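Local coordinates for heptaprenyl diphosphate synthase (HEPPP synthase) subunit 1 family protein (Staphylococcus aureus, PDB 5H9D) that probably acts as the small regulatory subunit of a two-component heptaprenyl diphosphate synthase, paired with a farnesyl-pyrophosphate-synthetase-like subunit that builds the isoprenoid chain, at residues E13-G18 with F81-A86; I61-L66 with Y168-V173; Y164-N169 with H175-I180. All coordinates share one frame; numbering follows the deposited sequence.

Contact 1 (E13-G18 with F81-A86); sequences EERLKG and FYTLLA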
loop_
_atom_site.group_PDB
_atom_site.type_symbol
_atom_site.label_atom_id
_atom_site.label_comp_id
_atom_site.label_asym_id
_atom_site.label_seq_id
_atom_site.Cartn_x
_atom_site.Cartn_y
_atom_site.Cartn_z
ATOM N N GLU C 13 0.675 19.207 0.443
ATOM C CA GLU C 13 1.907 19.907 0.123
ATOM C C GLU C 13 3.118 19.288 0.791
ATOM O O GLU C 13 4.077 18.901 0.127
ATOM C CB GLU C 13 1.767 21.364 0.555
ATOM C CG GLU C 13 1.469 22.305 -0.580
ATOM C CD GLU C 13 2.684 22.477 -1.437
ATOM O OE1 GLU C 13 3.675 23.033 -0.912
ATOM O OE2 GLU C 13 2.657 22.038 -2.609
ATOM N N GLU C 14 3.078 19.208 2.114
ATOM C CA GLU C 14 4.187 18.631 2.851
ATOM C C GLU C 14 4.459 17.216 2.349
ATOM O O GLU C 14 5.600 16.861 2.030
ATOM C CB GLU C 14 3.879 18.612 4.352
ATOM C CG GLU C 14 2.403 18.402 4.687
ATOM C CD GLU C 14 2.177 17.721 6.041
ATOM O OE1 GLU C 14 2.521 16.513 6.175
ATOM O OE2 GLU C 14 1.659 18.401 6.967
ATOM N N ARG C 15 3.391 16.423 2.271
ATOM C CA ARG C 15 3.445 15.035 1.808
ATOM C C ARG C 15 3.964 14.900 0.363
ATOM O O ARG C 15 4.625 13.915 0.034
ATOM C CB ARG C 15 2.052 14.380 1.967
ATOM C CG ARG C 15 1.880 13.425 3.192
ATOM C CD ARG C 15 2.579 13.947 4.436
ATOM N NE ARG C 15 2.601 13.041 5.587
ATOM C CZ ARG C 15 1.531 12.743 6.306
ATOM N NH1 ARG C 15 0.363 13.261 5.969
ATOM N NH2 ARG C 15 1.626 12.003 7.404
ATOM N N LEU C 16 3.696 15.887 -0.489
ATOM C CA LEU C 16 4.162 15.817 -1.867
ATOM C C LEU C 16 5.465 16.560 -2.150
ATOM O O LEU C 16 5.694 17.016 -3.274
ATOM C CB LEU C 16 3.094 16.341 -2.825
ATOM C CG LEU C 16 1.915 15.439 -3.143
ATOM C CD1 LEU C 16 1.110 16.069 -4.267
ATOM C CD2 LEU C 16 2.435 14.057 -3.543
ATOM N N LYS C 17 6.327 16.686 -1.153
ATOM C CA LYS C 17 7.571 17.385 -1.372
ATOM C C LYS C 17 8.346 16.839 -2.564
ATOM O O LYS C 17 7.893 16.939 -3.701
ATOM C CB LYS C 17 8.430 17.352 -0.111
ATOM C CG LYS C 17 8.138 18.509 0.840
ATOM C CD LYS C 17 8.586 19.837 0.229
ATOM C CE LYS C 17 7.972 21.071 0.931
ATOM N NZ LYS C 17 6.645 21.510 0.374
ATOM N N GLY C 18 9.506 16.256 -2.287
ATOM C CA GLY C 18 10.386 15.732 -3.320
ATOM C C GLY C 18 9.852 15.169 -4.623
ATOM O O GLY C 18 10.604 14.492 -5.326
ATOM N N PHE C 81 -4.659 10.062 4.809
ATOM C CA PHE C 81 -5.922 9.936 5.533
ATOM C C PHE C 81 -5.826 9.138 6.830
ATOM O O PHE C 81 -6.552 9.426 7.783
ATOM C CB PHE C 81 -6.974 9.267 4.628
ATOM C CG PHE C 81 -8.199 8.740 5.366
ATOM C CD1 PHE C 81 -9.313 9.556 5.582
ATOM C CD2 PHE C 81 -8.257 7.411 5.793
ATOM C CE1 PHE C 81 -10.454 9.063 6.197
ATOM C CE2 PHE C 81 -9.395 6.911 6.409
ATOM C CZ PHE C 81 -10.501 7.744 6.608
ATOM N N TYR C 82 -4.951 8.132 6.866
ATOM C CA TYR C 82 -4.836 7.286 8.054
ATOM C C TYR C 82 -3.922 7.852 9.147
ATOM O O TYR C 82 -4.172 7.653 10.341
ATOM C CB TYR C 82 -4.443 5.854 7.612
ATOM C CG TYR C 82 -4.122 4.815 8.690
ATOM C CD1 TYR C 82 -4.786 4.784 9.931
ATOM C CD2 TYR C 82 -3.201 3.800 8.423
ATOM C CE1 TYR C 82 -4.536 3.764 10.857
ATOM C CE2 TYR C 82 -2.951 2.780 9.339
ATOM C CZ TYR C 82 -3.615 2.761 10.544
ATOM O OH TYR C 82 -3.339 1.709 11.393
ATOM N N THR C 83 -2.873 8.563 8.755
ATOM C CA THR C 83 -2.003 9.168 9.756
ATOM C C THR C 83 -2.927 10.088 10.532
ATOM O O THR C 83 -2.754 10.303 11.729
ATOM C CB THR C 83 -0.908 10.003 9.111
ATOM O OG1 THR C 83 -1.468 10.763 8.034
ATOM C CG2 THR C 83 0.199 9.110 8.588
ATOM N N LEU C 84 -3.915 10.604 9.801
ATOM C CA LEU C 84 -4.956 11.502 10.281
ATOM C C LEU C 84 -5.949 10.740 11.169
ATOM O O LEU C 84 -6.339 11.235 12.222
ATOM C CB LEU C 84 -5.684 12.104 9.087
ATOM C CG LEU C 84 -5.749 13.622 8.901
ATOM C CD1 LEU C 84 -4.403 14.275 9.209
ATOM C CD2 LEU C 84 -6.188 13.909 7.458
ATOM N N LEU C 85 -6.384 9.551 10.765
ATOM C CA LEU C 85 -7.282 8.810 11.646
ATOM C C LEU C 85 -6.456 8.545 12.902
ATOM O O LEU C 85 -6.982 8.483 14.014
ATOM C CB LEU C 85 -7.705 7.462 11.052
ATOM C CG LEU C 85 -8.613 7.337 9.825
ATOM C CD1 LEU C 85 -8.999 5.884 9.718
ATOM C CD2 LEU C 85 -9.870 8.217 9.920
ATOM N N ALA C 86 -5.148 8.387 12.699
ATOM C CA ALA C 86 -4.203 8.115 13.781
ATOM C C ALA C 86 -4.172 9.201 14.860
ATOM O O ALA C 86 -4.168 8.877 16.054
ATOM C CB ALA C 86 -2.809 7.908 13.215
#
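Arg15, reaching out from the end of helix 4-15, meets Thr83 on the flank of helix 70-88, and this one pair makes the whole contact. The backbones stay far apart, 11.3 Å between Arg15 CA and Thr83 CA, and the two side chains come from opposite directions to close the gap. Along 13-18 the first charge is Glu13, whose OE1 lies 3.6 Å from Lys17 NZ in a salt bridge across the helix end. Glu14 sends its carboxylate alongside the arginine: OE1 is 3.5 Å from Arg15 NE but well out of the guanidinium plane, so the attraction is one of charge and no N-H points at the oxygen. The Arg15 chain bends at its second torsion (chi2 39°), is extended at the third and turns once more at NE. At its end NH2 gives a weak hydrogen bond to Thr83 OG1, 3.4 Å long and bent to 149°, with the hydroxyl oxygen at the edge of the group and near its plane. The same NH2 lies against the methyl Thr83 CG2. Leu16 then leaves helical geometry and turns to Leu76 of helix 70-88, and Gly18 O accepts from Gln149 of the farnesyl pyrophosphate synthetase chain. The stronger partner of Arg15 NH2 is Glu135 of that other chain, a salt bridge, while Thr83 OG1 also bonds to His80 O one turn back in its own helix. The threonine oxygen can thus give its proton to the carbonyl and receive the arginine's N-H. Chemically, Arg15 has two acidic neighbours, Glu14 and Glu135 of the synthetase chain, which probably favour its positive charge; beside that intersubunit salt bridge, the weak bond to a neutral hydroxyl adds little.

Contact 2 (I61-L66 with Y168-V173); sequences ITYNHL and YNQSEV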
loop_
_atom_site.group_PDB
_atom_site.type_symbol
_atom_site.label_atom_id
_atom_site.label_comp_id
_atom_site.label_asym_id
_atom_site.label_seq_id
_atom_site.Cartn_x
_atom_site.Cartn_y
_atom_site.Cartn_z
ATOM N N ILE C 61 -8.550 8.803 -12.661
ATOM C CA ILE C 61 -7.429 8.292 -13.423
ATOM C C ILE C 61 -7.867 7.469 -14.636
ATOM O O ILE C 61 -7.297 7.592 -15.712
ATOM C CB ILE C 61 -6.496 7.481 -12.484
ATOM C CG1 ILE C 61 -5.684 8.470 -11.626
ATOM C CG2 ILE C 61 -5.598 6.533 -13.283
ATOM C CD1 ILE C 61 -5.134 7.885 -10.351
ATOM N N THR C 62 -8.905 6.665 -14.477
ATOM C CA THR C 62 -9.369 5.835 -15.573
ATOM C C THR C 62 -10.327 6.567 -16.539
ATOM O O THR C 62 -10.523 6.130 -17.677
ATOM C CB THR C 62 -10.034 4.539 -15.017
ATOM O OG1 THR C 62 -9.294 4.061 -13.886
ATOM C CG2 THR C 62 -9.995 3.441 -16.045
ATOM N N TYR C 63 -10.917 7.680 -16.089
ATOM C CA TYR C 63 -11.847 8.460 -16.926
ATOM C C TYR C 63 -11.203 9.642 -17.669
ATOM O O TYR C 63 -11.537 9.911 -18.824
ATOM C CB TYR C 63 -13.028 8.994 -16.112
ATOM C CG TYR C 63 -14.121 9.527 -17.019
ATOM C CD1 TYR C 63 -14.632 8.736 -18.057
ATOM C CD2 TYR C 63 -14.641 10.819 -16.858
ATOM C CE1 TYR C 63 -15.638 9.220 -18.920
ATOM C CE2 TYR C 63 -15.648 11.315 -17.717
ATOM C CZ TYR C 63 -16.138 10.508 -18.746
ATOM O OH TYR C 63 -17.102 10.990 -19.613
ATOM N N ASN C 64 -10.314 10.365 -17.001
ATOM C CA ASN C 64 -9.632 11.479 -17.634
ATOM C C ASN C 64 -8.344 10.971 -18.296
ATOM O O ASN C 64 -7.597 11.732 -18.908
ATOM C CB ASN C 64 -9.312 12.573 -16.604
ATOM C CG ASN C 64 -10.534 13.406 -16.230
ATOM O OD1 ASN C 64 -11.441 13.583 -17.039
ATOM N ND2 ASN C 64 -10.547 13.942 -15.010
ATOM N N HIS C 65 -8.109 9.671 -18.190
ATOM C CA HIS C 65 -6.917 9.034 -18.751
ATOM C C HIS C 65 -5.598 9.523 -18.160
ATOM O O HIS C 65 -4.593 9.576 -18.853
ATOM C CB HIS C 65 -6.867 9.202 -20.269
ATOM C CG HIS C 65 -7.801 8.301 -21.008
ATOM N ND1 HIS C 65 -9.171 8.385 -20.882
ATOM C CD2 HIS C 65 -7.564 7.301 -21.889
ATOM C CE1 HIS C 65 -9.739 7.477 -21.655
ATOM N NE2 HIS C 65 -8.787 6.805 -22.277
ATOM N N LEU C 66 -5.604 9.885 -16.882
ATOM C CA LEU C 66 -4.383 10.322 -16.234
ATOM C C LEU C 66 -3.412 9.129 -16.240
ATOM O O LEU C 66 -3.833 7.963 -16.241
ATOM C CB LEU C 66 -4.681 10.747 -14.800
ATOM C CG LEU C 66 -5.893 11.670 -14.634
ATOM C CD1 LEU C 66 -6.103 11.966 -13.150
ATOM C CD2 LEU C 66 -5.696 12.961 -15.414
ATOM N N TYR C 168 -17.362 7.835 -11.762
ATOM C CA TYR C 168 -17.583 6.444 -11.407
ATOM C C TYR C 168 -18.804 5.962 -12.214
ATOM O O TYR C 168 -19.075 4.753 -12.312
ATOM C CB TYR C 168 -17.784 6.260 -9.886
ATOM C CG TYR C 168 -18.935 7.003 -9.243
ATOM C CD1 TYR C 168 -18.709 8.104 -8.426
ATOM C CD2 TYR C 168 -20.245 6.600 -9.451
ATOM C CE1 TYR C 168 -19.762 8.788 -7.841
ATOM C CE2 TYR C 168 -21.310 7.274 -8.875
ATOM C CZ TYR C 168 -21.072 8.374 -8.074
ATOM O OH TYR C 168 -22.150 9.085 -7.570
ATOM N N ASN C 169 -19.525 6.918 -12.809
ATOM C CA ASN C 169 -20.671 6.594 -13.651
ATOM C C ASN C 169 -20.152 6.465 -15.105
ATOM O O ASN C 169 -20.924 6.296 -16.041
ATOM C CB ASN C 169 -21.777 7.672 -13.533
ATOM C CG ASN C 169 -22.987 7.220 -12.658
ATOM O OD1 ASN C 169 -23.306 7.851 -11.645
ATOM N ND2 ASN C 169 -23.663 6.141 -13.066
ATOM N N GLN C 170 -18.830 6.512 -15.270
ATOM C CA GLN C 170 -18.164 6.378 -16.578
ATOM C C GLN C 170 -18.793 5.364 -17.566
ATOM O O GLN C 170 -19.009 5.691 -18.721
ATOM C CB GLN C 170 -16.658 6.046 -16.368
ATOM C CG GLN C 170 -16.157 4.728 -17.028
ATOM C CD GLN C 170 -14.738 4.275 -16.589
ATOM O OE1 GLN C 170 -14.525 3.767 -15.474
ATOM N NE2 GLN C 170 -13.769 4.453 -17.483
ATOM N N SER C 171 -19.081 4.143 -17.134
ATOM C CA SER C 171 -19.663 3.154 -18.044
ATOM C C SER C 171 -21.153 3.356 -18.346
ATOM O O SER C 171 -21.779 2.515 -18.998
ATOM C CB SER C 171 -19.447 1.735 -17.508
ATOM O OG SER C 171 -18.303 1.122 -18.085
ATOM N N GLU C 172 -21.721 4.457 -17.858
ATOM C CA GLU C 172 -23.130 4.787 -18.089
ATOM C C GLU C 172 -23.157 6.144 -18.831
ATOM O O GLU C 172 -22.308 7.003 -18.575
ATOM C CB GLU C 172 -23.900 4.845 -16.750
ATOM C CG GLU C 172 -24.744 3.576 -16.452
ATOM C CD GLU C 172 -24.204 2.672 -15.317
ATOM O OE1 GLU C 172 -23.100 2.927 -14.771
ATOM O OE2 GLU C 172 -24.902 1.685 -14.977
ATOM N N VAL C 173 -24.096 6.328 -19.765
ATOM C CA VAL C 173 -24.150 7.573 -20.539
ATOM C C VAL C 173 -24.907 8.740 -19.877
ATOM O O VAL C 173 -25.768 8.528 -19.030
ATOM C CB VAL C 173 -24.691 7.323 -21.990
ATOM C CG1 VAL C 173 -26.172 6.971 -21.972
ATOM C CG2 VAL C 173 -24.414 8.558 -22.866
#
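Tyr63, near the end of helix 43-65, and Gln170, in the loop ahead of helix 174-180, bring the two backbones closest, with 6.7 Å between Tyr63 CA and Gln170 CA. Van der Waals contact comes first. Gln170 CB lies obliquely to the tyrosine ring, 3.8 Å from Tyr63 CD1 and a little farther from CE1. The two side chains run roughly antiparallel, and the ring and the amide stand 77° apart, so the planes do not stack. With chi1 at -168° the tyrosine ring points away from its own N, out toward Phe165, while the glutamine runs extended past CG and carries its amide back toward Thr62.

Polar approach is looser. Gln170 NE2 stops 3.7 Å from Thr62 O, with Thr62 CG2 4.2 Å from the same nitrogen, and no hydrogen bond joins the segments. The other amide atom, Gln170 OE1, makes a weak hydrogen bond to Thr104 of the farnesyl pyrophosphate synthetase chain, so the glutamine reaches the subunit interface.

Hydrogen bonds lie within each segment instead. His65 ND1 gives a weak one to Tyr63 O, 3.5 Å away and in the plane of the imidazole. In the loop, Glu172 N bonds to Asn169 O at 2.7 Å and closes a type I beta turn. Gln170 holds the second position of that turn, and its side chain leaves toward the helix while Ser171 faces away.

The helix is weakly bonded at about 61-65 and includes a wider pi-type turn. Val173 follows the beta turn as N-cap of the last helix. The arrangement is a type I beta turn set against the end of helix 43-65, at the surface of an all-helical fold, consistent with the terpene synthase clan.

Contact 3 (Y164-N169 with H175-I180); sequences YFKKYN and HYLHDI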
loop_
_atom_site.group_PDB
_atom_site.type_symbol
_atom_site.label_atom_id
_atom_site.label_comp_id
_atom_site.label_asym_id
_atom_site.label_seq_id
_atom_site.Cartn_x
_atom_site.Cartn_y
_atom_site.Cartn_z
ATOM N N TYR C 164 -23.646 17.341 -13.793
ATOM C CA TYR C 164 -22.732 16.627 -12.910
ATOM C C TYR C 164 -22.520 15.173 -13.325
ATOM O O TYR C 164 -23.382 14.324 -13.108
ATOM C CB TYR C 164 -23.236 16.686 -11.464
ATOM C CG TYR C 164 -22.465 15.800 -10.523
ATOM C CD1 TYR C 164 -21.083 15.656 -10.644
ATOM C CD2 TYR C 164 -23.113 15.087 -9.518
ATOM C CE1 TYR C 164 -20.359 14.809 -9.786
ATOM C CE2 TYR C 164 -22.397 14.238 -8.650
ATOM C CZ TYR C 164 -21.024 14.107 -8.795
ATOM O OH TYR C 164 -20.318 13.283 -7.961
ATOM N N PHE C 165 -21.365 14.896 -13.929
ATOM C CA PHE C 165 -21.036 13.545 -14.356
ATOM C C PHE C 165 -19.999 12.982 -13.400
ATOM O O PHE C 165 -18.851 13.429 -13.368
ATOM C CB PHE C 165 -20.480 13.534 -15.771
ATOM C CG PHE C 165 -20.556 12.188 -16.456
ATOM C CD1 PHE C 165 -21.781 11.607 -16.737
ATOM C CD2 PHE C 165 -19.403 11.541 -16.890
ATOM C CE1 PHE C 165 -21.860 10.409 -17.447
ATOM C CE2 PHE C 165 -19.475 10.341 -17.602
ATOM C CZ PHE C 165 -20.709 9.777 -17.881
ATOM N N LYS C 166 -20.458 12.001 -12.625
ATOM C CA LYS C 166 -19.709 11.260 -11.616
ATOM C C LYS C 166 -18.239 10.989 -11.852
ATOM O O LYS C 166 -17.400 11.557 -11.174
ATOM C CB LYS C 166 -20.391 9.917 -11.387
ATOM C CG LYS C 166 -21.683 9.995 -10.609
ATOM C CD LYS C 166 -22.611 11.091 -11.100
ATOM C CE LYS C 166 -23.784 11.235 -10.141
ATOM N NZ LYS C 166 -23.297 11.420 -8.740
ATOM N N LYS C 167 -17.957 10.101 -12.802
ATOM C CA LYS C 167 -16.607 9.642 -13.175
ATOM C C LYS C 167 -16.696 8.156 -12.875
ATOM O O LYS C 167 -16.173 7.321 -13.621
ATOM C CB LYS C 167 -15.492 10.270 -12.325
ATOM C CG LYS C 167 -15.416 9.724 -10.913
ATOM C CD LYS C 167 -14.949 10.780 -9.924
ATOM C CE LYS C 167 -14.977 10.238 -8.497
ATOM N NZ LYS C 167 -16.304 9.702 -8.085
ATOM N N TYR C 168 -17.362 7.835 -11.762
ATOM C CA TYR C 168 -17.583 6.444 -11.407
ATOM C C TYR C 168 -18.804 5.962 -12.214
ATOM O O TYR C 168 -19.075 4.753 -12.312
ATOM C CB TYR C 168 -17.784 6.260 -9.886
ATOM C CG TYR C 168 -18.935 7.003 -9.243
ATOM C CD1 TYR C 168 -18.709 8.104 -8.426
ATOM C CD2 TYR C 168 -20.245 6.600 -9.451
ATOM C CE1 TYR C 168 -19.762 8.788 -7.841
ATOM C CE2 TYR C 168 -21.310 7.274 -8.875
ATOM C CZ TYR C 168 -21.072 8.374 -8.074
ATOM O OH TYR C 168 -22.150 9.085 -7.570
ATOM N N ASN C 169 -19.525 6.918 -12.809
ATOM C CA ASN C 169 -20.671 6.594 -13.651
ATOM C C ASN C 169 -20.152 6.465 -15.105
ATOM O O ASN C 169 -20.924 6.296 -16.041
ATOM C CB ASN C 169 -21.777 7.672 -13.533
ATOM C CG ASN C 169 -22.987 7.220 -12.658
ATOM O OD1 ASN C 169 -23.306 7.851 -11.645
ATOM N ND2 ASN C 169 -23.663 6.141 -13.066
ATOM N N HIS C 175 -27.388 10.755 -20.528
ATOM C CA HIS C 175 -28.831 10.559 -20.404
ATOM C C HIS C 175 -29.079 9.847 -19.067
ATOM O O HIS C 175 -29.512 10.475 -18.093
ATOM C CB HIS C 175 -29.392 9.696 -21.554
ATOM C CG HIS C 175 -28.768 9.953 -22.899
ATOM N ND1 HIS C 175 -29.503 9.952 -24.068
ATOM C CD2 HIS C 175 -27.473 10.117 -23.271
ATOM C CE1 HIS C 175 -28.688 10.099 -25.100
ATOM N NE2 HIS C 175 -27.451 10.199 -24.644
ATOM N N TYR C 176 -28.786 8.545 -19.031
ATOM C CA TYR C 176 -28.939 7.727 -17.825
ATOM C C TYR C 176 -28.795 8.584 -16.576
ATOM O O TYR C 176 -29.760 9.059 -15.994
ATOM C CB TYR C 176 -27.821 6.697 -17.714
ATOM C CG TYR C 176 -27.854 5.454 -18.557
ATOM C CD1 TYR C 176 -28.863 4.509 -18.415
ATOM C CD2 TYR C 176 -26.767 5.137 -19.370
ATOM C CE1 TYR C 176 -28.775 3.270 -19.054
ATOM C CE2 TYR C 176 -26.665 3.916 -20.006
ATOM C CZ TYR C 176 -27.667 2.982 -19.845
ATOM O OH TYR C 176 -27.544 1.757 -20.466
ATOM N N LEU C 177 -27.535 8.745 -16.191
ATOM C CA LEU C 177 -27.104 9.483 -15.018
ATOM C C LEU C 177 -27.919 10.688 -14.649
ATOM O O LEU C 177 -28.397 10.798 -13.527
ATOM C CB LEU C 177 -25.640 9.902 -15.182
ATOM C CG LEU C 177 -25.131 11.012 -14.257
ATOM C CD1 LEU C 177 -25.513 10.713 -12.819
ATOM C CD2 LEU C 177 -23.636 11.145 -14.393
ATOM N N HIS C 178 -28.056 11.610 -15.587
ATOM C CA HIS C 178 -28.795 12.827 -15.327
ATOM C C HIS C 178 -30.259 12.531 -14.995
ATOM O O HIS C 178 -30.925 13.335 -14.353
ATOM C CB HIS C 178 -28.627 13.779 -16.521
ATOM C CG HIS C 178 -27.188 14.078 -16.847
ATOM N ND1 HIS C 178 -26.382 13.209 -17.555
ATOM C CD2 HIS C 178 -26.397 15.127 -16.512
ATOM C CE1 HIS C 178 -25.161 13.706 -17.641
ATOM N NE2 HIS C 178 -25.142 14.870 -17.017
ATOM N N ASP C 179 -30.742 11.360 -15.407
ATOM C CA ASP C 179 -32.109 10.946 -15.104
ATOM C C ASP C 179 -32.189 10.222 -13.743
ATOM O O ASP C 179 -32.940 10.654 -12.875
ATOM C CB ASP C 179 -32.675 10.054 -16.219
ATOM C CG ASP C 179 -33.104 10.851 -17.461
ATOM O OD1 ASP C 179 -33.911 11.803 -17.332
ATOM O OD2 ASP C 179 -32.645 10.521 -18.576
ATOM N N ILE C 180 -31.427 9.143 -13.532
ATOM C CA ILE C 180 -31.484 8.456 -12.232
ATOM C C ILE C 180 -31.028 9.350 -11.076
ATOM O O ILE C 180 -31.191 8.993 -9.910
ATOM C CB ILE C 180 -30.669 7.072 -12.174
ATOM C CG1 ILE C 180 -29.283 7.181 -12.797
ATOM C CG2 ILE C 180 -31.433 5.972 -12.886
ATOM C CD1 ILE C 180 -28.714 5.817 -13.214
#
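A single leucine, Leu177, supplies most of what helix 174-180 brings to this contact: its two methyls enter a curve of the 164-169 loop, lined by an aromatic ring, the hydrocarbon part of a lysine, a backbone carbonyl and an amide. Leu177 CG stands anti to the backbone N (chi1 163°), which sends the branched end straight off the helix toward the loop. CD2 faces Phe165, coming obliquely to the ring and lying 3.9 Å from Phe165 CG; the backbone oxygen of Tyr164 is 3.9 Å from Leu177 CG. CD1 turns to Lys166, whose methylenes CD and CE pass across it, with Asn169 OD1 3.8 Å off.

Lys166 is folded, bent at its second torsion (chi2 47°) and again at its fourth. Its CD sits 4.0 Å above the ring plane of Tyr164, offset toward the rim, so the apolar part of the lysine packs between Leu177 and Tyr164 while NZ goes on to a salt bridge with Glu129. One residue along from Leu177, His178 approaches Phe165 with CE1 4.1 Å from Phe165 CD1, the two side chains crossing at about a right angle. His178 ND1 is tied to Lys174 O, and Lys174 makes a cation-pi contact with the phenylalanine, so it touches the ring as well. In the helix, Tyr176 O accepts from both Asp179 N and Ile180 N.

No strand is involved. Helix 174-180 packs through Leu177 on the loop just before it, and the loop in turn lies on helix 118-140, where Lys166 and Tyr168 touch Ile125, and on helix 43-65, where Lys167 pairs with Asp59.

Contact 1 stands apart, with its centre about 32 Å from that of contact 3 and on the opposite side of the chain's centre. It is partly buried, and its one polar link is overshadowed by bonds to the synthetase subunit. Contact 2 is a surface contact, thinly packed and without a hydrogen bond between its segments, but it too reaches the partner chain. Contact 3 is partly buried and mostly apolar; its segments touch no other chain. Contacts 2 and 3 share Tyr168 and Asn169 and meet at Phe165, whose ring lies against Tyr63, Gln170 and Glu172. The loop ahead of helix 174-180 therefore serves both, while contact 1 joins helix 4-15 to helix 70-88.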